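Local coordinates for protein AA9 family lytic polysaccharide monooxygenase cel61B (Hypocrea jecorina, PDB 2VTC) that oxidatively cleaves glycosidic bonds in cellulose and related polysaccharides at a copper-dependent active site, using a reducing agent with oxygen or hydrogen peroxide, at residues Asp75-Lys80 with Asn128-Arg133. Sequence-based numbering, arbitrary orientation.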
loop_
_atom_site.group_PDB
_atom_site.type_symbol
_atom_site.label_atom_id
_atom_site.label_comp_id
_atom_site.label_asym_id
_atom_site.label_seq_id
_atom_site.Cartn_x
_atom_site.Cartn_y
_atom_site.Cartn_z
ATOM N N ASP A 75 -11.205 3.440 6.912
ATOM C CA ASP A 75 -10.840 3.612 5.524
ATOM C C ASP A 75 -9.311 3.700 5.298
ATOM O O ASP A 75 -8.850 3.400 4.202
ATOM C CB ASP A 75 -11.528 4.864 4.964
ATOM C CG ASP A 75 -12.953 4.568 4.467
ATOM O OD1 ASP A 75 -13.397 3.370 4.537
ATOM O OD2 ASP A 75 -13.633 5.533 4.029
ATOM N N ILE A 76 -8.556 4.090 6.330
ATOM C CA ILE A 76 -7.083 4.165 6.183
ATOM C C ILE A 76 -6.418 2.780 6.147
ATOM O O ILE A 76 -5.292 2.621 5.702
ATOM C CB ILE A 76 -6.425 5.068 7.280
ATOM C CG1 ILE A 76 -4.971 5.455 6.908
ATOM C CG2 ILE A 76 -6.378 4.363 8.620
ATOM C CD1 ILE A 76 -4.825 6.159 5.525
ATOM N N VAL A 77 -7.130 1.750 6.604
ATOM C CA VAL A 77 -6.513 0.423 6.650
ATOM C C VAL A 77 -6.167 -0.101 5.243
ATOM O O VAL A 77 -4.986 -0.348 4.947
ATOM C CB VAL A 77 -7.417 -0.613 7.402
ATOM C CG1 VAL A 77 -6.683 -1.960 7.451
ATOM C CG2 VAL A 77 -7.786 -0.134 8.817
ATOM N N CYS A 78 -7.190 -0.235 4.388
ATOM C CA CYS A 78 -7.058 -0.785 3.045
ATOM C C CYS A 78 -7.881 -0.024 2.000
ATOM O O CYS A 78 -8.212 -0.560 0.957
ATOM C CB CYS A 78 -7.422 -2.283 3.012
ATOM S SG CYS A 78 -6.218 -3.326 3.864
ATOM N N HIS A 79 -8.157 1.241 2.296
ATOM C CA HIS A 79 -8.899 2.158 1.411
ATOM C C HIS A 79 -10.424 2.023 1.611
ATOM O O HIS A 79 -10.894 1.312 2.524
ATOM C CB HIS A 79 -8.470 2.034 -0.056
ATOM C CG HIS A 79 -8.505 3.337 -0.801
ATOM N ND1 HIS A 79 -7.421 3.836 -1.505
ATOM C CD2 HIS A 79 -9.507 4.232 -0.957
ATOM C CE1 HIS A 79 -7.765 4.992 -2.057
ATOM N NE2 HIS A 79 -9.019 5.258 -1.734
ATOM N N LYS A 80 -11.193 2.741 0.790
ATOM C CA LYS A 80 -12.618 2.985 1.085
ATOM C C LYS A 80 -13.502 1.732 1.162
ATOM O O LYS A 80 -13.605 0.985 0.183
ATOM C CB LYS A 80 -13.201 3.947 0.054
ATOM C CG LYS A 80 -14.584 4.442 0.418
ATOM C CD LYS A 80 -15.104 5.428 -0.632
ATOM C CE LYS A 80 -16.454 5.977 -0.241
ATOM N NZ LYS A 80 -16.372 6.730 1.038
ATOM N N ASN A 128 -10.692 -9.617 10.269
ATOM C CA ASN A 128 -11.214 -8.321 10.669
ATOM C C ASN A 128 -10.089 -7.302 10.434
ATOM O O ASN A 128 -9.095 -7.288 11.170
ATOM C CB ASN A 128 -11.619 -8.355 12.151
ATOM C CG ASN A 128 -12.221 -7.045 12.662
ATOM O OD1 ASN A 128 -12.804 -7.025 13.765
ATOM N ND2 ASN A 128 -12.079 -5.953 11.906
ATOM N N LYS A 129 -10.230 -6.477 9.382
ATOM C CA LYS A 129 -9.151 -5.533 9.019
ATOM C C LYS A 129 -8.741 -4.594 10.158
ATOM O O LYS A 129 -7.586 -4.171 10.248
ATOM C CB LYS A 129 -9.546 -4.719 7.774
ATOM C CG LYS A 129 -10.628 -3.664 7.987
ATOM C CD LYS A 129 -11.006 -3.057 6.618
ATOM C CE LYS A 129 -12.005 -1.944 6.808
ATOM N NZ LYS A 129 -12.369 -1.353 5.488
ATOM N N ASN A 130 -9.688 -4.275 11.037
ATOM C CA ASN A 130 -9.433 -3.318 12.106
ATOM C C ASN A 130 -8.495 -3.855 13.202
ATOM O O ASN A 130 -7.957 -3.083 14.014
ATOM C CB ASN A 130 -10.769 -2.830 12.675
ATOM C CG ASN A 130 -11.647 -2.180 11.609
ATOM O OD1 ASN A 130 -12.828 -2.540 11.440
ATOM N ND2 ASN A 130 -11.074 -1.249 10.868
ATOM N N ASN A 131 -8.287 -5.173 13.204
ATOM C CA ASN A 131 -7.370 -5.789 14.171
ATOM C C ASN A 131 -5.980 -6.036 13.610
ATOM O O ASN A 131 -5.096 -6.531 14.313
ATOM C CB ASN A 131 -7.959 -7.102 14.707
ATOM C CG ASN A 131 -9.191 -6.882 15.537
ATOM O OD1 ASN A 131 -9.417 -5.793 16.065
ATOM N ND2 ASN A 131 -10.003 -7.915 15.656
ATOM N N LEU A 132 -5.780 -5.694 12.335
ATOM C CA LEU A 132 -4.466 -5.869 11.707
ATOM C C LEU A 132 -3.456 -4.872 12.278
ATOM O O LEU A 132 -3.795 -3.716 12.548
ATOM C CB LEU A 132 -4.562 -5.736 10.187
ATOM C CG LEU A 132 -5.327 -6.847 9.459
ATOM C CD1 LEU A 132 -5.513 -6.503 7.991
ATOM C CD2 LEU A 132 -4.606 -8.210 9.611
ATOM N N ARG A 133 -2.225 -5.341 12.477
ATOM C CA ARG A 133 -1.137 -4.497 13.007
ATOM C C ARG A 133 0.015 -4.516 12.020
ATOM O O ARG A 133 0.489 -5.568 11.628
ATOM C CB ARG A 133 -0.678 -4.951 14.412
ATOM C CG ARG A 133 -1.826 -5.050 15.447
ATOM C CD ARG A 133 -1.341 -5.507 16.844
ATOM N NE ARG A 133 -0.347 -4.563 17.336
ATOM C CZ ARG A 133 -0.632 -3.488 18.070
ATOM N NH1 ARG A 133 -1.876 -3.272 18.482
ATOM N NH2 ARG A 133 0.335 -2.652 18.419
HETATM O O HOH W 1 -13.699 0.974 5.726
HETATM O O HOH W 2 -10.007 0.097 4.773
#
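Val77 points at the 3-10 turn 129-131 and lays its two methyls against it. CG1, set anti to the backbone N (chi1 -178°), lies 3.7 Å from Lys129 O and also touches Lys129 CB, while CG2 meets Asn130 ND2 at 4.0 Å, the two side chains crossing at about a right angle. Lys129 slants past Val77: its CG is tucked over the main chain, flanked by N and C (chi1 72°), and from there the chain runs fully extended to bring NZ alongside the 75-79 turn, between Asp75 and His79. No direct hydrogen bond joins the segments; two waters do the work. One accepts from Lys129 NZ at 2.7 Å and donates to Asp75 OD1, bridging opposite charges 4.9 Å apart (Lys129 NZ to Asp75 OD1). The second accepts hydrogen bonds from Lys129 NZ and Cys78 N and donates one to His79 O at 2.7 Å. Ala82 O, just beyond the first segment, accepts directly from Lys129 NZ, so the ammonium is gripped by three acceptors. Thus the loop before strand 133-143 is pinned to the short helix 75-78, which Cys78 ties by disulfide to Cys198 of strand 193-204, the strand carrying the copper ligand Tyr195.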